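PDB 3OG2: beta-galactosidase from Trichoderma reesei, which probably hydrolyses terminal non-reducing beta-D-galactose residues from beta-D-galactosides, as a member of glycoside hydrolase family 35. Local coordinates for residues Asn24-Thr27 / Ser32-Val35; Ala164-Thr167 / Val172-Tyr175; Pro839-Gly844 / Gly851-Ser856. All coordinates share one frame; numbering follows the deposited sequence.

Contact 1. Residues Asn24-Thr27 / Ser32-Val35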
ATOM      1  N   ASN A  24     -16.185  18.042 -19.800  1.00 10.87           N
ATOM      2  CA  ASN A  24     -15.446  17.515 -20.958  1.00 12.61           C
ATOM      3  C   ASN A  24     -13.944  17.478 -20.706  1.00 11.26           C
ATOM      4  O   ASN A  24     -13.168  17.333 -21.642  1.00 15.43           O
ATOM      5  CB  ASN A  24     -15.773  18.296 -22.220  1.00 18.26           C
ATOM      6  CG  ASN A  24     -15.182  19.661 -22.154  1.00 23.08           C
ATOM      7  OD1 ASN A  24     -14.985  20.216 -21.085  1.00 26.94           O
ATOM      8  ND2 ASN A  24     -14.863  20.220 -23.326  1.00 48.83           N
ATOM      9  N   ILE A  25     -13.507  17.538 -19.460  1.00 10.21           N
ATOM     10  CA  ILE A  25     -12.078  17.407 -19.135  0.50  9.41           C
ATOM     11  C   ILE A  25     -11.674  15.940 -19.129  1.00  8.96           C
ATOM     12  O   ILE A  25     -10.644  15.569 -19.684  1.00 12.39           O
ATOM     13  CB  ILE A  25     -11.864  18.140 -17.804  0.50 10.67           C
ATOM     14  CG1 ILE A  25     -12.530  19.545 -17.834  0.50 11.90           C
ATOM     15  CG2 ILE A  25     -10.419  18.268 -17.387  0.50 10.51           C
ATOM     16  CD1 ILE A  25     -11.965  20.422 -18.937  0.50 15.87           C
ATOM     17  N   VAL A  26     -12.482  15.107 -18.480  1.00  8.95           N
ATOM     18  CA  VAL A  26     -12.202  13.665 -18.396  1.00  8.24           C
ATOM     19  C   VAL A  26     -13.337  12.929 -19.084  1.00  8.51           C
ATOM     20  O   VAL A  26     -14.466  12.956 -18.592  1.00  9.16           O
ATOM     21  CB  VAL A  26     -12.045  13.158 -16.946  1.00  8.57           C
ATOM     22  CG1 VAL A  26     -11.634  11.684 -16.915  1.00  9.41           C
ATOM     23  CG2 VAL A  26     -10.988  13.964 -16.171  1.00 11.40           C
ATOM     24  N   THR A  27     -13.020  12.317 -20.241  1.00  8.59           N
ATOM     25  CA  THR A  27     -14.026  11.640 -21.007  1.00  7.65           C
ATOM     26  C   THR A  27     -13.503  10.252 -21.363  1.00  8.08           C
ATOM     27  O   THR A  27     -12.378   9.878 -20.943  1.00  9.49           O
ATOM     28  CB  THR A  27     -14.451  12.456 -22.247  1.00  9.17           C
ATOM     29  OG1 THR A  27     -13.305  12.687 -23.109  1.00 10.98           O
ATOM     30  CG2 THR A  27     -15.067  13.795 -21.883  1.00 10.91           C
ATOM     31  N   SER A  32     -10.122   4.103 -24.288  1.00  8.95           N
ATOM     32  CA  SER A  32      -9.335   4.766 -23.221  1.00  8.63           C
ATOM     33  C   SER A  32     -10.108   5.912 -22.633  1.00  7.51           C
ATOM     34  O   SER A  32     -11.092   6.423 -23.188  1.00  9.09           O
ATOM     35  CB  SER A  32      -7.988   5.276 -23.764  1.00  9.36           C
ATOM     36  OG  SER A  32      -8.165   6.414 -24.606  1.00 10.20           O
ATOM     37  N   LEU A  33      -9.597   6.354 -21.481  1.00  8.46           N
ATOM     38  CA  LEU A  33      -9.870   7.708 -21.017  1.00  8.38           C
ATOM     39  C   LEU A  33      -9.233   8.725 -21.925  1.00  9.00           C
ATOM     40  O   LEU A  33      -8.225   8.484 -22.613  1.00  9.79           O
ATOM     41  CB  LEU A  33      -9.293   7.760 -19.579  1.00 11.01           C
ATOM     42  CG  LEU A  33     -10.041   8.555 -18.570  1.00 12.77           C
ATOM     43  CD1 LEU A  33     -11.387   7.868 -18.275  1.00 12.12           C
ATOM     44  CD2 LEU A  33      -9.244   8.712 -17.309  1.00 11.49           C
ATOM     45  N   PHE A  34      -9.789   9.913 -21.888  1.00 10.06           N
ATOM     46  CA  PHE A  34      -9.182  11.120 -22.440  1.00 10.08           C
ATOM     47  C   PHE A  34      -9.072  12.141 -21.322  1.00  9.64           C
ATOM     48  O   PHE A  34     -10.069  12.336 -20.575  1.00 12.47           O
ATOM     49  CB  PHE A  34     -10.048  11.720 -23.544  1.00 11.22           C
ATOM     50  CG  PHE A  34     -10.232  10.954 -24.837  1.00 11.31           C
ATOM     51  CD1 PHE A  34     -10.932   9.764 -24.857  1.00 11.86           C
ATOM     52  CD2 PHE A  34      -9.701  11.442 -26.032  1.00 12.51           C
ATOM     53  CE1 PHE A  34     -11.122   9.029 -26.028  1.00 13.89           C
ATOM     54  CE2 PHE A  34      -9.957  10.725 -27.209  1.00 13.49           C
ATOM     55  CZ  PHE A  34     -10.694   9.571 -27.232  1.00 14.08           C
ATOM     56  N   VAL A  35      -7.932  12.780 -21.187  1.00  9.42           N
ATOM     57  CA  VAL A  35      -7.742  13.832 -20.210  1.00  9.51           C
ATOM     58  C   VAL A  35      -7.347  15.086 -20.991  1.00 10.81           C
ATOM     59  O   VAL A  35      -6.338  15.060 -21.724  1.00 11.46           O
ATOM     60  CB  VAL A  35      -6.693  13.410 -19.138  1.00 10.60           C
ATOM     61  CG1 VAL A  35      -6.436  14.626 -18.200  1.00 13.08           C
ATOM     62  CG2 VAL A  35      -7.103  12.188 -18.347  1.00 11.21           C
TER
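Thr27 and Phe34 face each other as an antiparallel hydrogen-bonded pair. Thr27 N gives to Phe34 O at 3.0 Å, and Phe34 N returns to Thr27 O at 2.8 Å. CA-H...O contacts add to the backbone pairing: Val26 CA lies 3.3 Å from Phe34 O, and Leu33 CA lies 3.3 Å from Thr27 O. Val26 and Val35 form the adjoining non-hydrogen-bonded pair.

The two strands, 26-28 and 33-35, make a tight beta hairpin whose second arm pairs with strand 38-47 of the TIM-barrel sheet, so the hairpin extends that sheet. Asp29, in the connection, accepts a bond from Ser32 N.

Apolar contact lies on the face of Val26 and Val35. Val26 CG1, anti to the backbone N (chi1 -175°), touches Leu33 CD2 at 3.8 Å, while Leu33 CD1 comes within 3.5 Å of Thr27 O. Leu33 also reaches Ile42 and Ile234; an alanine here would probably take the Leu33 methyl contact from Val26 CG1 and open a gap beside Thr27 O. On the face of Thr27 and Phe34 the meeting is mixed: Thr27 OG1 stands 3.4 Å from Phe34 CB, and Phe34 also touches Arg39 of strand 38-47.

Contact 2. Residues Ala164-Thr167 / Val172-Tyr175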
ATOM      1  N   ALA A 164     -11.032  19.174  -5.168  1.00  8.48           N
ATOM      2  CA  ALA A 164      -9.734  18.744  -5.727  1.00  8.26           C
ATOM      3  C   ALA A 164      -9.891  18.175  -7.125  1.00  6.94           C
ATOM      4  O   ALA A 164      -8.937  17.648  -7.694  1.00  7.98           O
ATOM      5  CB  ALA A 164      -9.104  17.737  -4.800  1.00  8.99           C
ATOM      6  N   GLN A 165     -11.078  18.205  -7.729  1.00  7.70           N
ATOM      7  CA  GLN A 165     -11.229  17.695  -9.090  1.00  7.66           C
ATOM      8  C   GLN A 165     -10.462  18.506 -10.108  1.00  7.56           C
ATOM      9  O   GLN A 165     -10.223  19.709  -9.969  1.00  8.42           O
ATOM     10  CB  GLN A 165     -12.741  17.734  -9.457  1.00  7.77           C
ATOM     11  CG  GLN A 165     -13.514  16.611  -8.739  1.00  8.56           C
ATOM     12  CD  GLN A 165     -14.996  16.772  -8.981  1.00  8.13           C
ATOM     13  OE1 GLN A 165     -15.649  15.853  -9.514  1.00  9.02           O
ATOM     14  NE2 GLN A 165     -15.612  17.881  -8.584  1.00  8.54           N
ATOM     15  N   ILE A 166     -10.078  17.784 -11.178  1.00  7.64           N
ATOM     16  CA  ILE A 166      -9.388  18.393 -12.302  1.00  8.41           C
ATOM     17  C   ILE A 166     -10.198  19.544 -12.927  1.00  9.97           C
ATOM     18  O   ILE A 166      -9.642  20.512 -13.481  1.00 11.53           O
ATOM     19  CB  ILE A 166      -9.013  17.300 -13.319  1.00  9.14           C
ATOM     20  CG1 ILE A 166      -8.091  17.810 -14.394  1.00 10.13           C
ATOM     21  CG2 ILE A 166     -10.280  16.681 -13.960  1.00  9.83           C
ATOM     22  CD1 ILE A 166      -7.532  16.748 -15.333  1.00 10.59           C
ATOM     23  N   THR A 167     -11.539  19.515 -12.791  1.00  9.85           N
ATOM     24  CA  THR A 167     -12.409  20.588 -13.302  1.00 10.51           C
ATOM     25  C   THR A 167     -12.228  21.850 -12.486  1.00 11.83           C
ATOM     26  O   THR A 167     -12.677  22.903 -12.935  1.00 13.90           O
ATOM     27  CB  THR A 167     -13.871  20.114 -13.234  1.00 11.74           C
ATOM     28  OG1 THR A 167     -14.092  19.525 -11.976  1.00 12.67           O
ATOM     29  CG2 THR A 167     -14.132  19.040 -14.282  1.00 13.45           C
ATOM     30  N   VAL A 172      -7.799  15.301  -8.999  1.00  6.60           N
ATOM     31  CA  VAL A 172      -8.726  14.138  -9.020  1.00  7.19           C
ATOM     32  C   VAL A 172      -9.430  14.001 -10.369  1.00  6.94           C
ATOM     33  O   VAL A 172     -10.084  14.950 -10.842  1.00  7.70           O
ATOM     34  CB  VAL A 172      -9.758  14.242  -7.872  1.00  6.69           C
ATOM     35  CG1 VAL A 172     -10.770  13.109  -8.003  1.00  8.61           C
ATOM     36  CG2 VAL A 172      -9.066  14.173  -6.515  1.00  7.47           C
ATOM     37  N   ILE A 173      -9.277  12.832 -10.985  1.00  6.89           N
ATOM     38  CA  ILE A 173      -9.881  12.603 -12.307  1.00  6.32           C
ATOM     39  C   ILE A 173     -10.984  11.557 -12.317  1.00  7.01           C
ATOM     40  O   ILE A 173     -11.740  11.489 -13.280  1.00  8.12           O
ATOM     41  CB  ILE A 173      -8.772  12.172 -13.324  1.00  6.69           C
ATOM     42  CG1 ILE A 173      -8.025  10.908 -12.898  1.00  7.72           C
ATOM     43  CG2 ILE A 173      -7.853  13.352 -13.602  1.00  7.77           C
ATOM     44  CD1 ILE A 173      -7.172  10.310 -13.991  1.00  9.70           C
ATOM     45  N   LEU A 174     -11.072  10.734 -11.279  1.00  7.32           N
ATOM     46  CA  LEU A 174     -12.012   9.600 -11.244  1.00  6.63           C
ATOM     47  C   LEU A 174     -12.433   9.406  -9.786  1.00  6.16           C
ATOM     48  O   LEU A 174     -11.685   9.715  -8.874  1.00  6.91           O
ATOM     49  CB  LEU A 174     -11.397   8.315 -11.724  1.00  7.05           C
ATOM     50  CG  LEU A 174     -11.030   8.260 -13.208  1.00  7.94           C
ATOM     51  CD1 LEU A 174     -10.163   7.006 -13.439  1.00 10.10           C
ATOM     52  CD2 LEU A 174     -12.301   8.206 -14.065  1.00  8.60           C
ATOM     53  N   TYR A 175     -13.669   8.916  -9.606  1.00  6.42           N
ATOM     54  CA  TYR A 175     -14.189   8.626  -8.284  1.00  6.83           C
ATOM     55  C   TYR A 175     -14.816   7.245  -8.273  1.00  6.33           C
ATOM     56  O   TYR A 175     -15.620   6.915  -9.145  1.00  7.53           O
ATOM     57  CB  TYR A 175     -15.223   9.706  -7.943  1.00  6.81           C
ATOM     58  CG  TYR A 175     -15.893   9.645  -6.596  1.00  7.06           C
ATOM     59  CD1 TYR A 175     -16.881   8.701  -6.265  1.00  8.08           C
ATOM     60  CD2 TYR A 175     -15.531  10.610  -5.613  1.00  7.98           C
ATOM     61  CE1 TYR A 175     -17.457   8.675  -5.036  1.00  7.55           C
ATOM     62  CE2 TYR A 175     -16.168  10.589  -4.373  1.00  9.19           C
ATOM     63  CZ  TYR A 175     -17.132   9.620  -4.095  1.00  8.27           C
ATOM     64  OH  TYR A 175     -17.762   9.619  -2.857  1.00 10.02           O
TER
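Ile166 meets the start of strand 172-177 with its CB, its CG2 branch and its CD1 tip. Its CB lies 3.6 Å from Val172 O, the carbonyl that also accepts the Ile166 N-H at 2.9 Å, so backbone bond and side-chain base converge on one oxygen. The CG2 branch rests on the same oxygen and against Ile173 CG2, 4.1 Å away. CG1 takes the other course, anti to the backbone N (chi1 -170°), and the chain stays extended to CD1, which ends 3.8 Å from Ile173 CG2. The two isoleucines cross at a slant, and Tyr110 and His36 add further cover to Ile166.

A second bond, Val172 N to Ala164 O at 2.9 Å, lies on the other side of the single bridge that pairs Gln165 with Val172. Beside it Val172 CG2 packs 4.0 Å from Ala164 CB, and Phe101 of helix 98-107 touches both residues. This is the alpha-to-beta return of a TIM barrel: the chain leaving helix 144-163 is bonded to Val172, the first residue of strand 172-177.

Gln165 points its amide elsewhere, with OE1 accepting from Ile209 N and Val210 N and NE2 giving to Ala162 O and Gly207 O. Four bonds to main-chain atoms should fix the rotation of this buried amide. Across the contact itself, hydrogen bonding is left to the backbone and the side chains meet through methyl groups, which implies a return held by main-chain bonds, with apolar side chains packed beside them.

Contact 3. Residues Pro839-Gly844 / Gly851-Ser856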
ATOM      1  N   PRO A 839      -9.006   8.778  16.494  1.00  7.17           N
ATOM      2  CA  PRO A 839      -9.910   8.043  17.368  1.00  7.42           C
ATOM      3  C   PRO A 839      -9.436   6.625  17.708  1.00  7.40           C
ATOM      4  O   PRO A 839     -10.055   6.037  18.598  1.00  8.79           O
ATOM      5  CB  PRO A 839     -11.230   7.952  16.550  1.00  7.71           C
ATOM      6  CG  PRO A 839     -10.789   8.108  15.102  1.00  9.61           C
ATOM      7  CD  PRO A 839      -9.587   9.030  15.132  1.00  7.80           C
ATOM      8  N   LEU A 840      -8.459   6.055  17.018  1.00  7.08           N
ATOM      9  CA  LEU A 840      -8.116   4.634  17.206  1.00  7.36           C
ATOM     10  C   LEU A 840      -6.750   4.466  17.875  1.00  6.79           C
ATOM     11  O   LEU A 840      -6.463   3.370  18.368  1.00  7.53           O
ATOM     12  CB  LEU A 840      -8.108   3.899  15.866  1.00  8.37           C
ATOM     13  CG  LEU A 840      -9.419   4.043  15.063  1.00  8.43           C
ATOM     14  CD1 LEU A 840      -9.336   3.213  13.801  1.00 10.00           C
ATOM     15  CD2 LEU A 840     -10.621   3.611  15.917  1.00 10.59           C
ATOM     16  N   ASN A 841      -5.942   5.531  17.954  1.00  7.11           N
ATOM     17  CA  ASN A 841      -4.559   5.384  18.405  1.00  7.57           C
ATOM     18  C   ASN A 841      -4.398   4.734  19.766  1.00  8.34           C
ATOM     19  O   ASN A 841      -3.502   3.900  19.943  1.00  9.29           O
ATOM     20  CB  ASN A 841      -3.897   6.798  18.350  1.00  8.40           C
ATOM     21  CG  ASN A 841      -2.401   6.731  18.666  1.00  8.37           C
ATOM     22  OD1 ASN A 841      -1.662   6.070  17.918  1.00  9.23           O
ATOM     23  ND2 ASN A 841      -1.981   7.402  19.727  1.00  8.01           N
ATOM     24  N   GLU A 842      -5.251   5.157  20.720  1.00  8.34           N
ATOM     25  CA  GLU A 842      -5.189   4.628  22.069  1.00 10.67           C
ATOM     26  C   GLU A 842      -6.189   3.527  22.344  1.00  9.57           C
ATOM     27  O   GLU A 842      -7.356   3.681  21.958  1.00 11.55           O
ATOM     28  CB  GLU A 842      -5.702   5.623  23.112  1.00 20.75           C
ATOM     29  CG  GLU A 842      -4.940   6.852  23.121  1.00 21.25           C
ATOM     30  CD  GLU A 842      -5.423   7.935  24.085  1.00 14.24           C
ATOM     31  OE1 GLU A 842      -6.315   7.874  24.990  1.00 12.64           O
ATOM     32  OE2 GLU A 842      -4.744   8.961  23.861  1.00 14.06           O
ATOM     33  N   GLY A 843      -5.763   2.506  23.048  1.00  9.66           N
ATOM     34  CA  GLY A 843      -6.720   1.570  23.642  1.00 10.39           C
ATOM     35  C   GLY A 843      -7.009   1.934  25.094  1.00  8.75           C
ATOM     36  O   GLY A 843      -6.790   3.099  25.517  1.00  9.35           O
ATOM     37  N   GLY A 844      -7.479   0.930  25.858  1.00  8.37           N
ATOM     38  CA  GLY A 844      -8.004   1.169  27.194  1.00  8.68           C
ATOM     39  C   GLY A 844      -7.006   0.859  28.311  1.00  7.99           C
ATOM     40  O   GLY A 844      -7.465   0.886  29.463  1.00  9.25           O
ATOM     41  N   GLY A 851      -2.668   9.049  29.325  1.00  9.51           N
ATOM     42  CA  GLY A 851      -1.838   9.862  28.434  1.00 10.08           C
ATOM     43  C   GLY A 851      -0.343   9.636  28.669  1.00  9.07           C
ATOM     44  O   GLY A 851       0.456  10.437  28.166  1.00 10.62           O
ATOM     45  N   PHE A 852       0.042   8.598  29.422  1.00  9.43           N
ATOM     46  CA  PHE A 852       1.458   8.396  29.759  1.00  9.86           C
ATOM     47  C   PHE A 852       2.280   7.951  28.570  1.00  9.91           C
ATOM     48  O   PHE A 852       3.506   7.999  28.667  1.00 11.21           O
ATOM     49  CB  PHE A 852       1.652   7.382  30.879  1.00 10.29           C
ATOM     50  CG  PHE A 852       1.145   7.838  32.234  1.00 11.23           C
ATOM     51  CD1 PHE A 852       0.836   9.170  32.485  1.00 12.06           C
ATOM     52  CD2 PHE A 852       0.969   6.902  33.242  1.00 13.08           C
ATOM     53  CE1 PHE A 852       0.379   9.550  33.764  1.00 12.85           C
ATOM     54  CE2 PHE A 852       0.571   7.277  34.518  1.00 14.55           C
ATOM     55  CZ  PHE A 852       0.270   8.606  34.772  1.00 14.38           C
ATOM     56  N   HIS A 853       1.695   7.573  27.445  1.00  9.67           N
ATOM     57  CA  HIS A 853       2.380   7.317  26.203  1.00  9.55           C
ATOM     58  C   HIS A 853       2.759   8.572  25.440  1.00 10.34           C
ATOM     59  O   HIS A 853       3.420   8.458  24.383  1.00 11.13           O
ATOM     60  CB  HIS A 853       1.488   6.439  25.294  1.00 10.05           C
ATOM     61  CG  HIS A 853       0.180   7.088  24.990  1.00  9.87           C
ATOM     62  ND1 HIS A 853      -0.249   7.565  23.766  1.00 12.55           N
ATOM     63  CD2 HIS A 853      -0.810   7.287  25.887  1.00  8.96           C
ATOM     64  CE1 HIS A 853      -1.496   8.052  23.953  1.00  9.02           C
ATOM     65  NE2 HIS A 853      -1.810   7.891  25.234  1.00 12.71           N
ATOM     66  N   LEU A 854       2.338   9.732  25.887  1.00  9.98           N
ATOM     67  CA  LEU A 854       2.590  10.948  25.139  1.00 10.56           C
ATOM     68  C   LEU A 854       3.966  11.527  25.424  1.00 10.64           C
ATOM     69  O   LEU A 854       4.563  11.176  26.448  1.00 12.19           O
ATOM     70  CB  LEU A 854       1.494  11.999  25.439  1.00 12.26           C
ATOM     71  CG  LEU A 854       0.079  11.546  25.045  1.00 14.38           C
ATOM     72  CD1 LEU A 854      -0.938  12.527  25.627  1.00 15.76           C
ATOM     73  CD2 LEU A 854      -0.043  11.436  23.553  1.00 16.81           C
ATOM     74  N   PRO A 855       4.492  12.354  24.526  1.00 11.09           N
ATOM     75  CA  PRO A 855       5.841  12.907  24.757  1.00 13.57           C
ATOM     76  C   PRO A 855       5.905  13.660  26.075  1.00 13.42           C
ATOM     77  O   PRO A 855       4.953  14.311  26.533  1.00 14.10           O
ATOM     78  CB  PRO A 855       6.029  13.862  23.595  1.00 15.67           C
ATOM     79  CG  PRO A 855       5.164  13.286  22.516  1.00 12.73           C
ATOM     80  CD  PRO A 855       3.955  12.695  23.199  1.00 12.38           C
ATOM     81  N   SER A 856       7.081  13.611  26.700  1.00 15.57           N
ATOM     82  CA  SER A 856       7.331  14.313  27.971  1.00 15.81           C
ATOM     83  C   SER A 856       6.355  13.897  29.077  1.00 15.29           C
ATOM     84  O   SER A 856       5.617  14.678  29.690  1.00 15.10           O
ATOM     85  CB  SER A 856       7.243  15.832  27.767  1.00 18.84           C
ATOM     86  OG  SER A 856       8.207  16.280  26.864  1.00 23.94           O
TER
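The backbones that carry Glu842 and His853 stay well apart, the nearest CA pair, Glu842 CA and Gly851 CA, being 8.9 Å apart, and only side chains bridge them. Gly851 ends helix 846-850 in a Schellman motif with positive phi (85°), where a CB would jam against the preceding carbonyl oxygen. A type I turn starts at the same glycine, closed by Leu854 N to Gly851 O at 3.0 Å, and it aims His853 at the other segment.

Glu842 reaches out with its chain extended beyond CG, its CG 3.7 Å from His853 CE1. Its carboxylate then meets the imidazole at the edge: Glu842 OE2 lies near the ring plane, 3.4 Å from both His853 CE1 and His853 NE2. The two flat groups stand almost perpendicular, 82° apart. The same OE2 makes a salt bridge with Arg999, the stronger partner of this acid.

With CG of His853 set between its backbone N and carbonyl carbon (chi1 59°), the CE1/NE2 edge of the ring is brought to Glu842. Leu854 CG sits 4.0 Å above one face of the imidazole, offset toward the rim, and the ring of Tyr922 meets it obliquely. ND1 and NE2 make weak hydrogen bonds to Gly925 O and Glu848 O; these carbonyls and the carboxylate may help a protonated ring, though Arg999 on the same carboxylate would offset this. Asn841 ND2 passes 4.3 Å from His853 CE1 but is bonded to Gly925 O, while its OD1 accepts from Gln927 N.

The arrangement is that of a short helix ended by a Schellman motif with glycine at C', set in the long connection from strand 820-824 to strand 883-894 that joins the sheets of the two all-beta domains.

In the fold
Along the chain the contacts follow in series. Contacts 1 and 2 have centres 11 Å apart and touch: Val26 CG2 meets Ile166 CG2 at 3.6 Å, and Val35 CG1 meets Ile166 CD1 at 3.7 Å. Both reach the barrel sheet, so the N-terminal hairpin packs against the entry to strand 172-177, at the end opposite the galactose-binding Asn179 and Glu180 that follow this strand. Contact 3 belongs to the all-beta region, its centre 46 Å from that of contact 1 and 36 Å from that of contact 2, whose nearest atoms are still about 19 Å away. Contacts 1 and 3 lie on opposite sides of the chain's centre, one beside the barrel, the other among the C-terminal all-beta domains.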